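Local coordinates for protein MlnD (Bacillus methylotrophicus, PDB 5IL5) that probably dehydrates beta-hydroxyacyl intermediates carried on an acyl carrier protein, acting as a dehydratase domain within a trans-AT polyketide synthase linked to macrolactin, at residues A162-H167 and A188-S193; H33-C38 and K209-K214; G145-G150 and T244-E249. All coordinates share one frame; numbering follows the deposited sequence.

Contact 1: residues A162-H167 and A188-S193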
loop_
_atom_site.group_PDB
_atom_site.type_symbol
_atom_site.label_atom_id
_atom_site.label_comp_id
_atom_site.label_asym_id
_atom_site.label_seq_id
_atom_site.Cartn_x
_atom_site.Cartn_y
_atom_site.Cartn_z
ATOM N N ALA A 162 51.728 -6.237 -8.399
ATOM C CA ALA A 162 52.067 -7.610 -8.022
ATOM C C ALA A 162 51.336 -8.067 -6.758
ATOM O O ALA A 162 51.033 -9.258 -6.617
ATOM C CB ALA A 162 53.579 -7.740 -7.834
ATOM N N ASP A 163 51.063 -7.150 -5.821
ATOM C CA ASP A 163 50.384 -7.484 -4.567
ATOM C C ASP A 163 48.923 -7.874 -4.749
ATOM O O ASP A 163 48.315 -8.401 -3.809
ATOM C CB ASP A 163 50.433 -6.293 -3.603
ATOM C CG ASP A 163 51.752 -6.187 -2.854
ATOM O OD1 ASP A 163 52.519 -7.172 -2.855
ATOM O OD2 ASP A 163 52.020 -5.121 -2.258
ATOM N N ARG A 164 48.350 -7.631 -5.920
ATOM C CA ARG A 164 46.927 -7.851 -6.122
ATOM C C ARG A 164 46.566 -9.320 -5.960
ATOM O O ARG A 164 47.167 -10.194 -6.590
ATOM C CB ARG A 164 46.529 -7.366 -7.512
ATOM C CG ARG A 164 46.779 -5.900 -7.726
ATOM C CD ARG A 164 46.286 -5.465 -9.079
ATOM N NE ARG A 164 46.572 -4.055 -9.301
ATOM C CZ ARG A 164 46.168 -3.360 -10.357
ATOM N NH1 ARG A 164 45.435 -3.931 -11.303
ATOM N NH2 ARG A 164 46.493 -2.082 -10.457
ATOM N N ILE A 165 45.585 -9.585 -5.110
ATOM C CA ILE A 165 45.032 -10.934 -4.992
ATOM C C ILE A 165 43.955 -11.120 -6.056
ATOM O O ILE A 165 43.053 -10.277 -6.163
ATOM C CB ILE A 165 44.473 -11.173 -3.593
ATOM C CG1 ILE A 165 45.605 -11.222 -2.567
ATOM C CG2 ILE A 165 43.673 -12.473 -3.541
ATOM C CD1 ILE A 165 45.639 -10.065 -1.597
ATOM N N PRO A 166 44.010 -12.186 -6.853
ATOM C CA PRO A 166 42.980 -12.394 -7.877
ATOM C C PRO A 166 41.634 -12.771 -7.271
ATOM O O PRO A 166 41.525 -13.208 -6.123
ATOM C CB PRO A 166 43.543 -13.539 -8.727
ATOM C CG PRO A 166 44.619 -14.153 -7.904
ATOM C CD PRO A 166 45.169 -13.067 -7.059
ATOM N N HIS A 167 40.593 -12.573 -8.082
ATOM C CA HIS A 167 39.217 -12.879 -7.700
ATOM C C HIS A 167 39.056 -14.240 -7.021
ATOM O O HIS A 167 38.440 -14.348 -5.955
ATOM C CB HIS A 167 38.350 -12.793 -8.957
ATOM C CG HIS A 167 37.090 -13.600 -8.893
ATOM N ND1 HIS A 167 35.889 -13.072 -8.470
ATOM C CD2 HIS A 167 36.840 -14.890 -9.218
ATOM C CE1 HIS A 167 34.955 -14.006 -8.530
ATOM N NE2 HIS A 167 35.505 -15.118 -8.981
ATOM N N ALA A 188 33.983 -8.750 -6.542
ATOM C CA ALA A 188 35.393 -8.422 -6.368
ATOM C C ALA A 188 36.231 -9.023 -7.494
ATOM O O ALA A 188 36.177 -10.234 -7.738
ATOM C CB ALA A 188 35.881 -8.921 -5.009
ATOM N N GLU A 189 36.998 -8.175 -8.183
ATOM C CA GLU A 189 37.926 -8.638 -9.210
ATOM C C GLU A 189 39.319 -8.907 -8.644
ATOM O O GLU A 189 39.946 -9.907 -9.008
ATOM C CB GLU A 189 38.015 -7.627 -10.359
ATOM C CG GLU A 189 36.777 -7.561 -11.255
ATOM C CD GLU A 189 37.081 -6.973 -12.617
ATOM O OE1 GLU A 189 38.114 -6.283 -12.749
ATOM O OE2 GLU A 189 36.285 -7.201 -13.556
ATOM N N HIS A 190 39.827 -8.034 -7.773
ATOM C CA HIS A 190 41.098 -8.291 -7.105
ATOM C C HIS A 190 41.182 -7.420 -5.856
ATOM O O HIS A 190 40.384 -6.501 -5.659
ATOM C CB HIS A 190 42.294 -8.058 -8.035
ATOM C CG HIS A 190 42.383 -6.668 -8.578
ATOM N ND1 HIS A 190 42.856 -5.608 -7.838
ATOM C CD2 HIS A 190 42.066 -6.167 -9.795
ATOM C CE1 HIS A 190 42.828 -4.511 -8.574
ATOM N NE2 HIS A 190 42.353 -4.824 -9.767
ATOM N N CYS A 191 42.169 -7.729 -5.012
ATOM C CA CYS A 191 42.257 -7.186 -3.660
ATOM C C CYS A 191 43.687 -6.771 -3.332
ATOM O O CYS A 191 44.633 -7.503 -3.637
ATOM C CB CYS A 191 41.756 -8.239 -2.661
ATOM S SG CYS A 191 42.035 -7.915 -0.914
ATOM N N VAL A 192 43.837 -5.603 -2.704
ATOM C CA VAL A 192 45.107 -5.126 -2.152
ATOM C C VAL A 192 44.912 -4.835 -0.672
ATOM O O VAL A 192 44.013 -4.073 -0.302
ATOM C CB VAL A 192 45.620 -3.860 -2.866
ATOM C CG1 VAL A 192 46.967 -3.424 -2.278
ATOM C CG2 VAL A 192 45.773 -4.096 -4.353
ATOM N N SER A 193 45.764 -5.421 0.169
ATOM C CA SER A 193 45.619 -5.337 1.619
ATOM C C SER A 193 46.951 -4.963 2.249
ATOM O O SER A 193 47.954 -5.650 2.032
ATOM C CB SER A 193 45.117 -6.666 2.183
ATOM O OG SER A 193 44.889 -6.576 3.576
#

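Contact 2: residues H33-C38 and K209-K214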
loop_
_atom_site.group_PDB
_atom_site.type_symbol
_atom_site.label_atom_id
_atom_site.label_comp_id
_atom_site.label_asym_id
_atom_site.label_seq_id
_atom_site.Cartn_x
_atom_site.Cartn_y
_atom_site.Cartn_z
ATOM N N HIS A 33 9.445 -2.354 -5.545
ATOM C CA HIS A 33 10.901 -2.405 -5.534
ATOM C C HIS A 33 11.317 -3.871 -5.644
ATOM O O HIS A 33 10.539 -4.756 -5.285
ATOM C CB HIS A 33 11.450 -1.754 -4.252
ATOM C CG HIS A 33 12.940 -1.753 -4.110
ATOM N ND1 HIS A 33 13.660 -2.826 -3.629
ATOM C CD2 HIS A 33 13.841 -0.768 -4.335
ATOM C CE1 HIS A 33 14.941 -2.504 -3.579
ATOM N NE2 HIS A 33 15.077 -1.263 -4.006
ATOM N N PRO A 34 12.522 -4.154 -6.154
ATOM C CA PRO A 34 12.942 -5.563 -6.269
ATOM C C PRO A 34 12.800 -6.365 -4.979
ATOM O O PRO A 34 12.628 -7.590 -5.039
ATOM C CB PRO A 34 14.414 -5.459 -6.702
ATOM C CG PRO A 34 14.639 -4.029 -7.120
ATOM C CD PRO A 34 13.337 -3.292 -7.025
ATOM N N TYR A 35 12.884 -5.719 -3.815
ATOM C CA TYR A 35 12.712 -6.390 -2.536
ATOM C C TYR A 35 11.411 -6.029 -1.834
ATOM O O TYR A 35 11.127 -6.597 -0.776
ATOM C CB TYR A 35 13.882 -6.075 -1.592
ATOM C CG TYR A 35 15.267 -6.154 -2.198
ATOM C CD1 TYR A 35 15.630 -7.195 -3.043
ATOM C CD2 TYR A 35 16.232 -5.211 -1.875
ATOM C CE1 TYR A 35 16.902 -7.269 -3.575
ATOM C CE2 TYR A 35 17.503 -5.282 -2.400
ATOM C CZ TYR A 35 17.834 -6.313 -3.246
ATOM O OH TYR A 35 19.101 -6.383 -3.768
ATOM N N ILE A 36 10.619 -5.106 -2.375
ATOM C CA ILE A 36 9.367 -4.670 -1.754
ATOM C C ILE A 36 8.238 -4.896 -2.753
ATOM O O ILE A 36 8.246 -4.318 -3.846
ATOM C CB ILE A 36 9.427 -3.198 -1.303
ATOM C CG1 ILE A 36 10.622 -2.965 -0.364
ATOM C CG2 ILE A 36 8.123 -2.775 -0.641
ATOM C CD1 ILE A 36 10.923 -1.494 -0.101
ATOM N N SER A 37 7.273 -5.737 -2.380
ATOM C CA SER A 37 6.215 -6.106 -3.312
ATOM C C SER A 37 5.021 -5.159 -3.260
ATOM O O SER A 37 4.421 -4.872 -4.301
ATOM C CB SER A 37 5.753 -7.544 -3.052
ATOM O OG SER A 37 5.118 -7.681 -1.797
ATOM N N CYS A 38 4.658 -4.661 -2.082
ATOM C CA CYS A 38 3.486 -3.803 -1.981
ATOM C C CYS A 38 3.479 -3.090 -0.639
ATOM O O CYS A 38 4.248 -3.415 0.269
ATOM C CB CYS A 38 2.198 -4.608 -2.163
ATOM S SG CYS A 38 1.963 -5.930 -0.967
ATOM N N LYS A 209 16.399 -1.901 -12.304
ATOM C CA LYS A 209 16.524 -0.458 -12.181
ATOM C C LYS A 209 16.317 -0.002 -10.746
ATOM O O LYS A 209 16.928 0.982 -10.310
ATOM C CB LYS A 209 15.506 0.211 -13.101
ATOM C CG LYS A 209 15.867 1.611 -13.523
ATOM C CD LYS A 209 16.858 1.590 -14.670
ATOM C CE LYS A 209 17.130 2.986 -15.159
ATOM N NZ LYS A 209 18.167 3.018 -16.222
ATOM N N GLY A 210 15.478 -0.716 -9.994
ATOM C CA GLY A 210 14.985 -0.196 -8.732
ATOM C C GLY A 210 16.033 -0.073 -7.644
ATOM O O GLY A 210 15.945 0.826 -6.806
ATOM N N CYS A 211 17.025 -0.966 -7.627
ATOM C CA CYS A 211 18.015 -0.968 -6.550
ATOM C C CYS A 211 18.923 0.244 -6.682
ATOM O O CYS A 211 19.680 0.356 -7.650
ATOM C CB CYS A 211 18.843 -2.249 -6.572
ATOM S SG CYS A 211 18.133 -3.635 -5.680
ATOM N N ILE A 212 18.840 1.160 -5.712
ATOM C CA ILE A 212 19.832 2.224 -5.610
ATOM C C ILE A 212 21.153 1.644 -5.136
ATOM O O ILE A 212 22.213 1.884 -5.727
ATOM C CB ILE A 212 19.342 3.322 -4.652
ATOM C CG1 ILE A 212 18.042 3.955 -5.157
ATOM C CG2 ILE A 212 20.417 4.364 -4.445
ATOM C CD1 ILE A 212 18.151 4.725 -6.433
ATOM N N ILE A 213 21.098 0.839 -4.083
ATOM C CA ILE A 213 22.260 0.156 -3.537
ATOM C C ILE A 213 22.242 -1.256 -4.097
ATOM O O ILE A 213 21.444 -2.092 -3.662
ATOM C CB ILE A 213 22.238 0.149 -2.004
ATOM C CG1 ILE A 213 22.289 1.582 -1.464
ATOM C CG2 ILE A 213 23.380 -0.692 -1.454
ATOM C CD1 ILE A 213 22.169 1.687 0.052
ATOM N N LYS A 214 23.124 -1.537 -5.052
ATOM C CA LYS A 214 23.099 -2.839 -5.695
ATOM C C LYS A 214 23.542 -3.922 -4.716
ATOM O O LYS A 214 24.433 -3.692 -3.893
ATOM C CB LYS A 214 23.981 -2.884 -6.935
ATOM C CG LYS A 214 23.451 -2.089 -8.099
ATOM C CD LYS A 214 24.272 -2.366 -9.337
ATOM C CE LYS A 214 23.757 -1.583 -10.524
ATOM N NZ LYS A 214 24.646 -1.703 -11.716
HETATM O O HOH W 1 20.802 -4.433 -2.211
#

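Contact 3: residues G145-G150 and T244-E249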
loop_
_atom_site.group_PDB
_atom_site.type_symbol
_atom_site.label_atom_id
_atom_site.label_comp_id
_atom_site.label_asym_id
_atom_site.label_seq_id
_atom_site.Cartn_x
_atom_site.Cartn_y
_atom_site.Cartn_z
ATOM N N GLY A 145 19.886 16.876 3.647
ATOM C CA GLY A 145 20.912 17.905 3.610
ATOM C C GLY A 145 22.016 17.489 2.665
ATOM O O GLY A 145 22.424 16.329 2.644
ATOM N N ALA A 146 22.500 18.451 1.885
ATOM C CA ALA A 146 23.560 18.144 0.937
ATOM C C ALA A 146 24.855 17.909 1.697
ATOM O O ALA A 146 25.322 18.787 2.431
ATOM C CB ALA A 146 23.723 19.291 -0.058
ATOM N N TYR A 147 25.423 16.721 1.541
ATOM C CA TYR A 147 26.722 16.395 2.103
ATOM C C TYR A 147 27.741 16.451 0.982
ATOM O O TYR A 147 27.479 15.961 -0.123
ATOM C CB TYR A 147 26.739 14.993 2.715
ATOM C CG TYR A 147 25.608 14.706 3.665
ATOM C CD1 TYR A 147 25.659 15.121 4.983
ATOM C CD2 TYR A 147 24.490 14.007 3.241
ATOM C CE1 TYR A 147 24.623 14.856 5.854
ATOM C CE2 TYR A 147 23.453 13.737 4.104
ATOM C CZ TYR A 147 23.522 14.159 5.405
ATOM O OH TYR A 147 22.475 13.880 6.251
ATOM N N GLU A 148 28.913 17.003 1.258
ATOM C CA GLU A 148 29.991 16.912 0.291
ATOM C C GLU A 148 30.821 15.682 0.602
ATOM O O GLU A 148 31.272 15.490 1.736
ATOM C CB GLU A 148 30.856 18.169 0.259
ATOM C CG GLU A 148 30.642 18.917 -1.044
ATOM C CD GLU A 148 31.302 18.193 -2.214
ATOM O OE1 GLU A 148 32.301 17.470 -1.979
ATOM O OE2 GLU A 148 30.803 18.326 -3.358
ATOM N N ASN A 149 30.993 14.840 -0.406
ATOM C CA ASN A 149 31.711 13.595 -0.226
ATOM C C ASN A 149 33.208 13.869 -0.167
ATOM O O ASN A 149 33.697 14.921 -0.589
ATOM C CB ASN A 149 31.360 12.615 -1.347
ATOM C CG ASN A 149 31.554 13.203 -2.727
ATOM O OD1 ASN A 149 31.353 14.400 -2.940
ATOM N ND2 ASN A 149 31.870 12.347 -3.691
ATOM N N GLY A 150 33.935 12.896 0.360
ATOM C CA GLY A 150 35.362 12.990 0.536
ATOM C C GLY A 150 36.109 12.320 -0.594
ATOM O O GLY A 150 35.567 12.060 -1.673
ATOM N N THR A 244 25.816 6.685 4.783
ATOM C CA THR A 244 25.517 7.856 3.972
ATOM C C THR A 244 25.673 7.496 2.504
ATOM O O THR A 244 26.644 6.835 2.123
ATOM C CB THR A 244 26.448 9.016 4.336
ATOM O OG1 THR A 244 26.509 9.159 5.763
ATOM C CG2 THR A 244 25.989 10.322 3.695
ATOM N N ILE A 245 24.722 7.933 1.685
ATOM C CA ILE A 245 24.708 7.646 0.255
ATOM C C ILE A 245 24.881 8.984 -0.448
ATOM O O ILE A 245 23.911 9.735 -0.612
ATOM C CB ILE A 245 23.419 6.947 -0.187
ATOM C CG1 ILE A 245 23.122 5.730 0.691
ATOM C CG2 ILE A 245 23.521 6.498 -1.638
ATOM C CD1 ILE A 245 21.660 5.478 0.818
ATOM N N PHE A 246 26.108 9.276 -0.884
ATOM C CA PHE A 246 26.404 10.564 -1.502
ATOM C C PHE A 246 26.023 10.592 -2.975
ATOM O O PHE A 246 25.615 11.636 -3.498
ATOM C CB PHE A 246 27.890 10.874 -1.352
ATOM C CG PHE A 246 28.355 10.929 0.066
ATOM C CD1 PHE A 246 28.233 12.095 0.800
ATOM C CD2 PHE A 246 28.915 9.818 0.668
ATOM C CE1 PHE A 246 28.665 12.151 2.107
ATOM C CE2 PHE A 246 29.347 9.869 1.977
ATOM C CZ PHE A 246 29.222 11.037 2.696
ATOM N N ASP A 247 26.152 9.460 -3.658
ATOM C CA ASP A 247 26.017 9.430 -5.110
ATOM C C ASP A 247 25.724 7.991 -5.507
ATOM O O ASP A 247 26.592 7.124 -5.375
ATOM C CB ASP A 247 27.286 9.947 -5.782
ATOM C CG ASP A 247 27.149 10.061 -7.289
ATOM O OD1 ASP A 247 26.184 9.492 -7.846
ATOM O OD2 ASP A 247 28.004 10.728 -7.916
ATOM N N HIS A 248 24.511 7.748 -5.992
ATOM C CA HIS A 248 24.100 6.425 -6.429
ATOM C C HIS A 248 24.012 6.302 -7.941
ATOM O O HIS A 248 23.642 5.233 -8.438
ATOM C CB HIS A 248 22.749 6.080 -5.814
ATOM C CG HIS A 248 21.661 7.031 -6.199
ATOM N ND1 HIS A 248 21.117 7.058 -7.464
ATOM C CD2 HIS A 248 21.040 8.008 -5.498
ATOM C CE1 HIS A 248 20.191 7.998 -7.520
ATOM N NE2 HIS A 248 20.125 8.588 -6.340
ATOM N N GLU A 249 24.348 7.358 -8.682
ATOM C CA GLU A 249 24.362 7.294 -10.137
ATOM C C GLU A 249 25.753 6.988 -10.678
ATOM O O GLU A 249 25.881 6.262 -11.670
ATOM C CB GLU A 249 23.849 8.608 -10.737
ATOM C CG GLU A 249 22.362 8.867 -10.522
ATOM C CD GLU A 249 21.974 10.314 -10.769
ATOM O OE1 GLU A 249 22.879 11.159 -10.910
ATOM O OE2 GLU A 249 20.762 10.602 -10.841
#

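Contact 1: residues A162-H167 and A188-S193
This is a short antiparallel strand pairing at the margin of the C-terminal hotdog fold, where 165-166 lies along 188-194. Ile165 and Cys191 form a hydrogen-bonded pair: Ile165 N points almost straight at Cys191 O (2.7 Å, 176° at the hydrogen), and Cys191 N returns a more bent bond to Ile165 O at 2.9 Å. Pro166, opposite His190, takes a non-hydrogen-bonded position, which suits a residue without an N-H. At the next residue, His167 sets CG anti to the backbone N (chi1 156°), and ND1 donates in the ring plane to Ala188 O at 2.9 Å.

Arg164 and His190 run side by side. The extended arginine chain lays CD over one face of the imidazole, 3.8 Å from its centroid, a CH-pi contact, and the guanidinium lies within 12° of parallel to the ring. The positive charge alongside would tend to disfavour protonation of His190. On the other face of the pairing, Ile165 CB meets Cys191 CB at 4.1 Å.

Pro166 is the N-cap of helix 167-176, whose Phe170 packs on Ile165 and Cys191 together with Tyr227 of helix 215-229, while Glu189 and His190 form a classic beta bulge against Lys201 of strand 197-202.

Contact 2: residues H33-C38 and K209-K214
Sulfur, proline and aromatic rings make up this buried contact between the entry of the N-terminal hotdog and the loop that leads into helix 215-229 of the C-terminal one. The sulfur-aromatic part centres on Cys211, whose SG is set anti to its own carbonyl carbon. Cys211 SG approaches Tyr35 obliquely near the phenol end, 4.2 Å from the ring centroid and 3.5 Å from Tyr35 OH, and meets the His33 ring more distantly, again obliquely. A thiol is small and polarisable enough to lie against both rings at once.

Apolar packing adds Pro34, whose CG touches Cys211 SG at 3.8 Å. Pro34 CD lies 3.9 Å from Gly210 CA; with no side chain directed at the proline, the glycine backbone can come this near.

Polar links are indirect or lie within 33-38. Pro34, its phi already restricted, follows His33 in a type I turn that runs to Ile36, and Tyr35 N donates to His33 ND1 (3.0 Å, 171°), fixing the imidazole's rotation. Water 1, at the edge of the Tyr35 ring, is 3.0 Å from Tyr35 OH and donates to Ile213 O at 2.8 Å.

Because ND1 is an acceptor, His33 probably carries its proton on NE2, which is hydrogen-bonded to Glu76 of helix 74-86; since Glu76 also binds the backbone N of Ile212 and Ile213, one carboxylate ties both segments to that helix.

Contact 3: residues G145-G150 and T244-E249
Phe246, just past the end of strand 239-245, lays its ring against the extended segment 145-150 and is the residue most buried by the contact. Its CB points toward 145-150, and with CG anti to the carbonyl carbon (chi1 -59°) the ring lies against that segment. Asn149 comes over one face: its CB is 3.7 Å from Phe246 CG and 4.1 Å from the ring centroid, a CH-pi contact made by the aliphatic root of the side chain. The amide end is engaged separately, with ND2 bonded to Ile278 O, so asparagine serves both an aromatic face and a strand backbone. The opposite face of the phenyl ring is covered from within its own segment by Thr244 CG2.

In the double-hotdog architecture of these dehydratase domains, 145-150 belongs to the chain passing from the N-terminal to the C-terminal hotdog, and the contact lays that connection against the end of strand 239-245 of the C-terminal hotdog. Tyr147 reaches Phe246 at its edge, Tyr147 CB standing 3.5 Å from Phe246 CE1 near the ring plane. Its own ring then crosses Thr244 obliquely, with Tyr147 CD2 4.0 Å from Thr244 CG2. Threonine suits this spot because its two branches divide the work: the methyl packs against both aromatic residues, while OG1 bonds to Lys92 NZ. The same lysine makes a cation-pi contact with Tyr147. Beyond Phe246, in an Asx turn, Asp247 OD1 accepts from Glu249 N.

Along the chain the segments run 33-38, 145-150, 162-167, 188-193, 209-214 and 244-249. Contact 1 is thus nested inside the loops closed by contacts 2 and 3, whereas those two interleave. Contact 1 lies wholly in the C-terminal hotdog, its centre about 30 Å from that of contact 2 and about 27 Å from that of contact 3. Contacts 2 and 3 each join the N-terminal to the C-terminal half, with centres about 20 Å apart, and they meet: Ile213 CD1 packs on Ile245 CD1 at 3.9 Å, and Ile212 touches His248. Strands 92-98 and 239-245 adjoin between the halves, so these two adjoining contacts supplement strand pairing in uniting the two hotdogs.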